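Local coordinates for glucose-binding protein (Thermus thermophilus HB27, PDB 2B3F) that binds glucose or galactose in a pocket between its lobes and is probably the sugar receptor of a binding-protein-dependent transport system, at residues A[64-69]-A[274-279]; A[116-121]-A[313-318]; A[308-313]-A[324-329]. All blocks are in the same frame, centred on the assembly; numbering follows the deposited sequence.

Interaction 1. Residues A[64-69]-A[274-279]; sequences QVHAGM and MMLSDS. With GAL (beta-D-galactopyranose), chain G.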
loop_
_atom_site.group_PDB
_atom_site.type_symbol
_atom_site.label_atom_id
_atom_site.label_comp_id
_atom_site.label_asym_id
_atom_site.label_seq_id
_atom_site.Cartn_x
_atom_site.Cartn_y
_atom_site.Cartn_z
ATOM N N GLN A 64 2.718 -1.492 13.160
ATOM C CA GLN A 64 2.779 -1.147 11.756
ATOM C C GLN A 64 1.808 -0.002 11.454
ATOM O O GLN A 64 0.632 -0.029 11.831
ATOM C CB GLN A 64 2.401 -2.364 10.914
ATOM C CG GLN A 64 2.473 -2.141 9.440
ATOM C CD GLN A 64 1.917 -3.334 8.626
ATOM O OE1 GLN A 64 1.614 -4.376 9.190
ATOM N NE2 GLN A 64 1.806 -3.160 7.321
ATOM N N VAL A 65 2.320 1.021 10.793
ATOM C CA VAL A 65 1.533 2.196 10.475
ATOM C C VAL A 65 2.056 2.852 9.216
ATOM O O VAL A 65 3.253 2.910 8.956
ATOM C CB VAL A 65 1.517 3.192 11.653
ATOM C CG1 VAL A 65 2.928 3.639 12.015
ATOM C CG2 VAL A 65 0.577 4.381 11.395
ATOM N N HIS A 66 1.132 3.341 8.411
ATOM C CA HIS A 66 1.496 3.979 7.185
ATOM C C HIS A 66 2.010 5.394 7.383
ATOM O O HIS A 66 1.384 6.206 8.052
ATOM C CB HIS A 66 0.308 4.034 6.219
ATOM C CG HIS A 66 -0.035 2.705 5.629
ATOM N ND1 HIS A 66 -1.310 2.195 5.652
ATOM C CD2 HIS A 66 0.730 1.789 4.998
ATOM C CE1 HIS A 66 -1.321 1.021 5.046
ATOM N NE2 HIS A 66 -0.098 0.752 4.631
ATOM N N ALA A 67 3.112 5.692 6.716
ATOM C CA ALA A 67 3.628 7.067 6.711
ATOM C C ALA A 67 2.624 7.987 6.021
ATOM O O ALA A 67 2.043 7.630 4.984
ATOM C CB ALA A 67 4.961 7.126 6.001
ATOM N N GLY A 68 2.441 9.170 6.591
ATOM C CA GLY A 68 1.564 10.189 6.024
ATOM C C GLY A 68 0.377 10.454 6.930
ATOM O O GLY A 68 0.477 10.343 8.150
ATOM N N MET A 69 -0.767 10.786 6.318
ATOM C CA MET A 69 -1.931 11.215 7.077
ATOM C C MET A 69 -2.521 10.139 7.947
ATOM O O MET A 69 -3.118 10.453 8.953
ATOM C CB MET A 69 -2.988 11.800 6.154
ATOM C CG MET A 69 -2.563 13.103 5.542
ATOM S SD MET A 69 -2.200 14.347 6.813
ATOM C CE MET A 69 -1.496 15.653 5.814
ATOM N N MET A 274 2.958 5.816 -7.423
ATOM C CA MET A 274 2.055 6.075 -6.305
ATOM C C MET A 274 2.556 5.257 -5.123
ATOM O O MET A 274 2.459 4.025 -5.119
ATOM C CB MET A 274 0.599 5.694 -6.641
ATOM C CG MET A 274 -0.318 5.955 -5.475
ATOM S SD MET A 274 -2.060 5.578 -5.834
ATOM C CE MET A 274 -2.554 7.032 -6.675
ATOM N N MET A 275 3.127 5.949 -4.144
ATOM C CA MET A 275 3.841 5.274 -3.070
ATOM C C MET A 275 3.017 5.132 -1.807
ATOM O O MET A 275 1.996 5.811 -1.613
ATOM C CB MET A 275 5.155 6.017 -2.731
ATOM C CG MET A 275 4.964 7.402 -2.177
ATOM S SD MET A 275 4.553 7.531 -0.412
ATOM C CE MET A 275 6.066 6.941 0.380
ATOM N N LEU A 276 3.490 4.230 -0.951
ATOM C CA LEU A 276 3.098 4.129 0.443
ATOM C C LEU A 276 4.326 3.611 1.188
ATOM O O LEU A 276 5.269 3.105 0.557
ATOM C CB LEU A 276 1.912 3.147 0.617
ATOM C CG LEU A 276 2.169 1.741 0.076
ATOM C CD1 LEU A 276 1.946 0.676 1.133
ATOM C CD2 LEU A 276 1.404 1.451 -1.229
ATOM N N SER A 277 4.303 3.701 2.505
ATOM C CA SER A 277 5.439 3.241 3.298
ATOM C C SER A 277 4.973 2.691 4.622
ATOM O O SER A 277 4.253 3.360 5.354
ATOM C CB SER A 277 6.438 4.389 3.519
ATOM O OG SER A 277 7.490 3.961 4.364
ATOM N N ASP A 278 5.356 1.442 4.895
ATOM C CA ASP A 278 5.149 0.814 6.173
ATOM C C ASP A 278 6.213 1.341 7.131
ATOM O O ASP A 278 7.381 1.404 6.763
ATOM C CB ASP A 278 5.264 -0.702 6.039
ATOM C CG ASP A 278 4.137 -1.303 5.175
ATOM O OD1 ASP A 278 2.966 -1.002 5.500
ATOM O OD2 ASP A 278 4.444 -2.034 4.212
ATOM N N SER A 279 5.786 1.724 8.323
ATOM C CA SER A 279 6.660 2.309 9.333
ATOM C C SER A 279 6.281 1.804 10.723
ATOM O O SER A 279 5.188 1.267 10.932
ATOM C CB SER A 279 6.602 3.848 9.225
ATOM O OG SER A 279 5.429 4.399 9.764
HETATM C C1 GAL G . -0.664 -2.466 2.726
HETATM C C2 GAL G . 0.657 -2.611 3.492
HETATM C C3 GAL G . 1.540 -3.703 2.902
HETATM C C4 GAL G . 0.768 -5.015 2.751
HETATM C C5 GAL G . -0.585 -4.717 2.060
HETATM C C6 GAL G . -1.484 -5.947 1.856
HETATM O O1 GAL G . -1.491 -1.511 3.318
HETATM O O2 GAL G . 1.328 -1.341 3.515
HETATM O O3 GAL G . 2.674 -3.913 3.730
HETATM O O4 GAL G . 0.613 -5.563 4.034
HETATM O O5 GAL G . -1.322 -3.737 2.751
HETATM O O6 GAL G . -2.017 -6.375 3.073
HETATM O O HOH W 1 1.949 5.353 3.291
#

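Interaction 2. Residues A[116-121]-A[313-318]; sequences VNIHRS and GSIAAR. With GAL (beta-D-galactopyranose), chain G.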
loop_
_atom_site.group_PDB
_atom_site.type_symbol
_atom_site.label_atom_id
_atom_site.label_comp_id
_atom_site.label_asym_id
_atom_site.label_seq_id
_atom_site.Cartn_x
_atom_site.Cartn_y
_atom_site.Cartn_z
ATOM N N VAL A 116 10.232 1.474 6.999
ATOM C CA VAL A 116 10.974 0.254 6.716
ATOM C C VAL A 116 11.082 -0.051 5.231
ATOM O O VAL A 116 11.929 -0.829 4.817
ATOM C CB VAL A 116 10.420 -0.954 7.499
ATOM C CG1 VAL A 116 9.036 -1.351 7.033
ATOM C CG2 VAL A 116 11.392 -2.159 7.391
ATOM N N ASN A 117 10.210 0.554 4.429
ATOM C CA ASN A 117 10.111 0.226 3.032
ATOM C C ASN A 117 9.424 1.320 2.226
ATOM O O ASN A 117 8.994 2.360 2.762
ATOM C CB ASN A 117 9.362 -1.116 2.855
ATOM C CG ASN A 117 7.890 -1.034 3.252
ATOM O OD1 ASN A 117 7.370 0.031 3.531
ATOM N ND2 ASN A 117 7.212 -2.187 3.261
ATOM N N ILE A 118 9.352 1.064 0.936
ATOM C CA ILE A 118 8.487 1.779 0.012
ATOM C C ILE A 118 7.767 0.707 -0.819
ATOM O O ILE A 118 8.399 -0.137 -1.452
ATOM C CB ILE A 118 9.278 2.703 -0.948
ATOM C CG1 ILE A 118 10.044 3.786 -0.171
ATOM C CG2 ILE A 118 8.373 3.319 -1.984
ATOM C CD1 ILE A 118 9.207 4.850 0.476
ATOM N N HIS A 119 6.431 0.724 -0.787
ATOM C CA HIS A 119 5.639 -0.041 -1.740
ATOM C C HIS A 119 5.056 0.902 -2.805
ATOM O O HIS A 119 4.853 2.105 -2.574
ATOM C CB HIS A 119 4.472 -0.795 -1.062
ATOM C CG HIS A 119 4.805 -2.158 -0.505
ATOM N ND1 HIS A 119 5.172 -3.229 -1.290
ATOM C CD2 HIS A 119 4.733 -2.632 0.764
ATOM C CE1 HIS A 119 5.324 -4.298 -0.520
ATOM N NE2 HIS A 119 5.067 -3.959 0.729
ATOM N N ARG A 120 4.767 0.323 -3.959
ATOM C CA ARG A 120 4.097 1.001 -5.059
ATOM C C ARG A 120 2.685 0.430 -5.198
ATOM O O ARG A 120 2.515 -0.800 -5.242
ATOM C CB ARG A 120 4.836 0.729 -6.357
ATOM C CG ARG A 120 4.321 1.545 -7.507
ATOM C CD ARG A 120 5.209 1.403 -8.710
ATOM N NE ARG A 120 4.800 2.294 -9.774
ATOM C CZ ARG A 120 5.488 2.458 -10.897
ATOM N NH1 ARG A 120 6.596 1.782 -11.087
ATOM N NH2 ARG A 120 5.079 3.309 -11.813
ATOM N N SER A 121 1.711 1.325 -5.301
ATOM C CA SER A 121 0.319 0.946 -5.436
ATOM C C SER A 121 -0.059 0.624 -6.890
ATOM O O SER A 121 -0.776 -0.359 -7.142
ATOM C CB SER A 121 -0.588 2.058 -4.901
ATOM O OG SER A 121 -1.952 1.748 -5.170
ATOM N N GLY A 313 8.667 -7.701 -1.523
ATOM C CA GLY A 313 8.250 -7.149 -2.806
ATOM C C GLY A 313 8.343 -5.622 -2.862
ATOM O O GLY A 313 8.291 -5.030 -3.925
ATOM N N SER A 314 8.465 -5.010 -1.698
ATOM C CA SER A 314 8.747 -3.584 -1.559
ATOM C C SER A 314 10.239 -3.368 -1.787
ATOM O O SER A 314 11.020 -4.314 -1.809
ATOM C CB SER A 314 8.405 -3.098 -0.151
ATOM O OG SER A 314 8.772 -4.028 0.853
ATOM N N ILE A 315 10.602 -2.100 -1.914
ATOM C CA ILE A 315 12.004 -1.698 -1.922
ATOM C C ILE A 315 12.323 -1.045 -0.568
ATOM O O ILE A 315 11.430 -0.710 0.212
ATOM C CB ILE A 315 12.312 -0.763 -3.126
ATOM C CG1 ILE A 315 11.581 0.577 -2.984
ATOM C CG2 ILE A 315 11.979 -1.478 -4.437
ATOM C CD1 ILE A 315 11.758 1.573 -4.125
ATOM N N ALA A 316 13.624 -0.869 -0.285
ATOM C CA ALA A 316 14.021 -0.217 0.939
ATOM C C ALA A 316 13.667 1.274 0.890
ATOM O O ALA A 316 13.674 1.882 -0.177
ATOM C CB ALA A 316 15.529 -0.383 1.152
ATOM N N ALA A 317 13.371 1.832 2.051
ATOM C CA ALA A 317 13.222 3.292 2.205
ATOM C C ALA A 317 14.605 3.982 2.248
ATOM O O ALA A 317 14.743 5.119 1.807
ATOM C CB ALA A 317 12.449 3.625 3.449
ATOM N N ARG A 318 15.604 3.292 2.783
ATOM C CA ARG A 318 16.961 3.868 2.895
ATOM C C ARG A 318 17.562 4.122 1.536
ATOM O O ARG A 318 17.564 3.234 0.676
ATOM C CB ARG A 318 17.888 2.945 3.672
ATOM C CG ARG A 318 17.661 2.976 5.158
ATOM C CD ARG A 318 18.714 2.161 5.842
ATOM N NE ARG A 318 20.021 2.820 5.728
ATOM C CZ ARG A 318 20.559 3.596 6.652
ATOM N NH1 ARG A 318 19.979 3.808 7.821
ATOM N NH2 ARG A 318 21.745 4.132 6.407
HETATM C C1 GAL G . -0.664 -2.466 2.726
HETATM C C2 GAL G . 0.657 -2.611 3.492
HETATM C C3 GAL G . 1.540 -3.703 2.902
HETATM C C4 GAL G . 0.768 -5.015 2.751
HETATM C C5 GAL G . -0.585 -4.717 2.060
HETATM C C6 GAL G . -1.484 -5.947 1.856
HETATM O O1 GAL G . -1.491 -1.511 3.318
HETATM O O2 GAL G . 1.328 -1.341 3.515
HETATM O O3 GAL G . 2.674 -3.913 3.730
HETATM O O4 GAL G . 0.613 -5.563 4.034
HETATM O O5 GAL G . -1.322 -3.737 2.751
HETATM O O6 GAL G . -2.017 -6.375 3.073
#

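Interaction 3. Residues A[308-313]-A[324-329]; sequences SNPLKG and SKYNAY. Unlike the reference sequence in segment 308-313: Ser308 (reference Phe). With GAL (beta-D-galactopyranose), chain G.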
loop_
_atom_site.group_PDB
_atom_site.type_symbol
_atom_site.label_atom_id
_atom_site.label_comp_id
_atom_site.label_asym_id
_atom_site.label_seq_id
_atom_site.Cartn_x
_atom_site.Cartn_y
_atom_site.Cartn_z
ATOM N N SER A 308 14.869 -7.847 4.792
ATOM C CA SER A 308 13.409 -8.051 4.717
ATOM C C SER A 308 12.790 -7.713 3.373
ATOM O O SER A 308 11.937 -8.461 2.866
ATOM C CB SER A 308 12.715 -7.277 5.830
ATOM O OG SER A 308 13.037 -5.902 5.774
ATOM N N ASN A 309 13.165 -6.586 2.775
ATOM C CA ASN A 309 12.442 -6.118 1.597
ATOM C C ASN A 309 12.515 -7.010 0.374
ATOM O O ASN A 309 11.529 -7.153 -0.329
ATOM C CB ASN A 309 12.742 -4.645 1.285
ATOM C CG ASN A 309 12.114 -3.725 2.303
ATOM O OD1 ASN A 309 10.897 -3.758 2.501
ATOM N ND2 ASN A 309 12.928 -2.925 2.987
ATOM N N PRO A 310 13.669 -7.641 0.106
ATOM C CA PRO A 310 13.669 -8.593 -1.016
ATOM C C PRO A 310 12.608 -9.719 -0.901
ATOM O O PRO A 310 12.109 -10.206 -1.924
ATOM C CB PRO A 310 15.100 -9.158 -0.996
ATOM C CG PRO A 310 15.928 -8.029 -0.374
ATOM C CD PRO A 310 15.013 -7.468 0.696
ATOM N N LEU A 311 12.286 -10.118 0.319
ATOM C CA LEU A 311 11.221 -11.108 0.563
ATOM C C LEU A 311 9.817 -10.524 0.371
ATOM O O LEU A 311 8.879 -11.223 -0.036
ATOM C CB LEU A 311 11.330 -11.660 1.978
ATOM C CG LEU A 311 12.598 -12.464 2.272
ATOM C CD1 LEU A 311 12.754 -12.721 3.782
ATOM C CD2 LEU A 311 12.535 -13.783 1.500
ATOM N N LYS A 312 9.681 -9.242 0.678
ATOM C CA LYS A 312 8.373 -8.559 0.744
ATOM C C LYS A 312 7.808 -8.107 -0.596
ATOM O O LYS A 312 6.583 -8.062 -0.756
ATOM C CB LYS A 312 8.507 -7.336 1.652
ATOM C CG LYS A 312 7.212 -6.639 2.042
ATOM C CD LYS A 312 6.358 -7.406 2.999
ATOM C CE LYS A 312 5.329 -6.481 3.643
ATOM N NZ LYS A 312 4.392 -5.937 2.611
ATOM N N GLY A 313 8.667 -7.701 -1.523
ATOM C CA GLY A 313 8.250 -7.149 -2.806
ATOM C C GLY A 313 8.343 -5.622 -2.862
ATOM O O GLY A 313 8.291 -5.030 -3.925
ATOM N N SER A 324 21.784 -5.145 -5.521
ATOM C CA SER A 324 22.144 -6.524 -5.849
ATOM C C SER A 324 21.425 -7.532 -4.945
ATOM O O SER A 324 21.425 -8.720 -5.242
ATOM C CB SER A 324 23.673 -6.729 -5.768
ATOM O OG SER A 324 24.132 -6.665 -4.429
ATOM N N LYS A 325 20.813 -7.051 -3.857
ATOM C CA LYS A 325 20.050 -7.901 -2.944
ATOM C C LYS A 325 18.613 -8.133 -3.431
ATOM O O LYS A 325 17.909 -8.944 -2.847
ATOM C CB LYS A 325 20.014 -7.292 -1.546
ATOM C CG LYS A 325 21.378 -7.115 -0.893
ATOM C CD LYS A 325 22.115 -8.434 -0.791
ATOM C CE LYS A 325 23.444 -8.268 -0.053
ATOM N NZ LYS A 325 24.287 -9.508 -0.185
ATOM N N TYR A 326 18.226 -7.456 -4.515
ATOM C CA TYR A 326 16.849 -7.463 -5.036
ATOM C C TYR A 326 16.795 -8.173 -6.382
ATOM O O TYR A 326 17.747 -8.134 -7.175
ATOM C CB TYR A 326 16.304 -6.015 -5.150
ATOM C CG TYR A 326 16.169 -5.383 -3.795
ATOM C CD1 TYR A 326 14.939 -5.318 -3.143
ATOM C CD2 TYR A 326 17.295 -4.893 -3.114
ATOM C CE1 TYR A 326 14.831 -4.786 -1.863
ATOM C CE2 TYR A 326 17.201 -4.370 -1.845
ATOM C CZ TYR A 326 15.966 -4.296 -1.214
ATOM O OH TYR A 326 15.878 -3.803 0.060
ATOM N N ASN A 327 15.671 -8.843 -6.624
ATOM C CA ASN A 327 15.413 -9.513 -7.880
ATOM C C ASN A 327 15.040 -8.500 -8.966
ATOM O O ASN A 327 15.083 -7.287 -8.745
ATOM C CB ASN A 327 14.346 -10.632 -7.691
ATOM C CG ASN A 327 12.949 -10.094 -7.418
ATOM O OD1 ASN A 327 12.639 -8.958 -7.744
ATOM N ND2 ASN A 327 12.098 -10.925 -6.814
ATOM N N ALA A 328 14.699 -8.996 -10.146
ATOM C CA ALA A 328 14.418 -8.141 -11.281
ATOM C C ALA A 328 13.249 -7.183 -11.025
ATOM O O ALA A 328 13.283 -6.048 -11.467
ATOM C CB ALA A 328 14.157 -8.985 -12.500
ATOM N N TYR A 329 12.221 -7.637 -10.295
ATOM C CA TYR A 329 11.161 -6.712 -9.900
ATOM C C TYR A 329 11.702 -5.575 -8.981
ATOM O O TYR A 329 11.522 -4.392 -9.281
ATOM C CB TYR A 329 9.898 -7.378 -9.258
ATOM C CG TYR A 329 8.982 -6.235 -8.926
ATOM C CD1 TYR A 329 8.292 -5.579 -9.935
ATOM C CD2 TYR A 329 8.936 -5.684 -7.639
ATOM C CE1 TYR A 329 7.541 -4.449 -9.679
ATOM C CE2 TYR A 329 8.189 -4.553 -7.381
ATOM C CZ TYR A 329 7.503 -3.937 -8.420
ATOM O OH TYR A 329 6.773 -2.817 -8.201
HETATM C C1 GAL G . -0.664 -2.466 2.726
HETATM C C2 GAL G . 0.657 -2.611 3.492
HETATM C C3 GAL G . 1.540 -3.703 2.902
HETATM C C4 GAL G . 0.768 -5.015 2.751
HETATM C C5 GAL G . -0.585 -4.717 2.060
HETATM C C6 GAL G . -1.484 -5.947 1.856
HETATM O O1 GAL G . -1.491 -1.511 3.318
HETATM O O2 GAL G . 1.328 -1.341 3.515
HETATM O O3 GAL G . 2.674 -3.913 3.730
HETATM O O4 GAL G . 0.613 -5.563 4.034
HETATM O O5 GAL G . -1.322 -3.737 2.751
HETATM O O6 GAL G . -2.017 -6.375 3.073
HETATM O O HOH W 2 13.909 -9.190 -4.462
#

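Interaction 1. Residues A[64-69]-A[274-279]
Asp278 grips two neighbouring hydroxyls of the galactose with its two carboxylate oxygens and is itself steadied from above by an amide of the facing strand. OD1 accepts from GAL O2 at 2.6 Å, and OD2 of the same carboxylate takes GAL O3 at the same length. The amide of Gln64, on an extended side chain with CG anti to the backbone N (chi1 -178°), runs alongside Asp278. Its NE2 reaches Asp278 OD1 at 3.1 Å, from well above the carboxylate plane, the two flat groups standing nearly perpendicular (81°); Gln64 OE1 takes the backbone N of Trp8. His66, opposite Asp278 in a non-hydrogen-bonded antiparallel pair, points the same way and donates a hydrogen bond from NE2 to GAL O2 over 2.8 Å, so this hydroxyl accepts from the imidazole while donating to the carboxylate. ND1 of His66 bonds Glu70, which would tend to polarise the ring. Leu276 CD1 packs against the same hydroxyl, 3.2 Å from GAL O2.

Behind this polar face, Val65 and Ser279 form the adjoining hydrogen-bonded pair, where Val65 O receives both the N and the OG of Ser279, the hydroxyl (2.8 Å) from above the carbonyl plane. Ala67 N then donates a hydrogen bond to Ser277 O almost along the C=O axis (2.9 Å), and a water bridges Ala67 O to Ser277 N. Strands 62-66 and 272-280 thus present His66 and Asp278 side by side at the sugar, an arrangement belonging to the ligand cleft of the periplasmic binding protein fold.

Interaction 2. Residues A[116-121]-A[313-318]
A single antiparallel beta bridge joins the segment leading into strand 119-120 to the loop after helix 302-312, deep in the periplasmic binding protein fold and beside the sugar pocket. Ile118 and Ile315 form its hydrogen-bonded pair: Ile118 N gives to Ile315 O at 2.8 Å, and Ile315 N returns a bond to Ile118 O at 3.0 Å. The two isoleucines also meet through their side chains, Ile118 CB lying 3.7 Å from Ile315 CG1, while the CG1 branch of Ile118 turns to Ala317. Ile118 and Ile315 both pack on Trp337 of helix 328-339.

Asn117 ND2 makes a weak bond to Ser314 OG, whose stronger partner is Asn309; OD1 of Asn117 accepts from the backbone N of Asp278, tying this segment to the sugar-binding strand. Gly313, the first residue past the helix, takes positive phi (102°), where a CB would jam against the carbonyl O before it. The imidazole of His119 uses both nitrogens outside the bridge, ND1 with Asp243 and NE2 with Lys312, which fixes its rotation. Ser314 meets this held ring by a CH-pi contact: its CB stands 3.4 Å from the centroid of the His119 ring, 13° off the ring normal.

Interaction 3. Residues A[308-313]-A[324-329]
The C-terminal end of helix 302-312 packs here against the turn that leads into helix 328-339, on the side of the helix away from the galactose. Pro310 and Tyr326 carry the contact. Pro310 CG sits over one face of the Tyr326 ring in a CH-pi contact, 3.8 Å from the centroid and offset toward the rim, and Pro310 CD touches CE1 of that ring. The same proline is covered by the backbone of Lys325, whose O is 3.3 Å from Pro310 CG. Asn309 CB comes in at the ring edge, 3.5 Å from Tyr326 OH, and this hydroxyl bonds Asp306 one turn earlier in the helix. A water spans the seam, donating to Pro310 O (3.3 Å) and accepting from Asn327 N (2.8 Å). Farther along, Gly313 O lies at the edge of the Tyr329 ring, 3.5 Å from CE2, with Tyr329 OH bonded to Asp243.

From the final turn of the helix, Lys312 runs off toward the pocket on a chain bent at chi2 and chi4, and its NZ gives a bond of 2.9 Å to GAL O3. The helix end that carries this lysine is thus held against the turn by CH-pi and van der Waals packing, with the bridging water as a polar link.

Overall arrangement
From the N terminus, strand 62-66 comes first, and interaction 1 closes a loop of some two hundred residues when strand 272-280 returns beside it. Inside that loop lies segment 116-121, which pairs with 313-318, beyond the end of that loop, so interaction 2 crosses interaction 1. Interaction 3 closes a short loop, only ten residues lying between 308-313 and 324-329, at the junction of helices 302-312 and 328-339; it follows interaction 1 in series but crosses interaction 2, sharing Gly313 with it. Strands 119-120 and 272-280 are neighbours in one sheet, Ser277 OG meeting Asn117 O, so interactions 1 and 2 join directly. Segments of all three touch the galactose, linking sheet, loop and helix end around it.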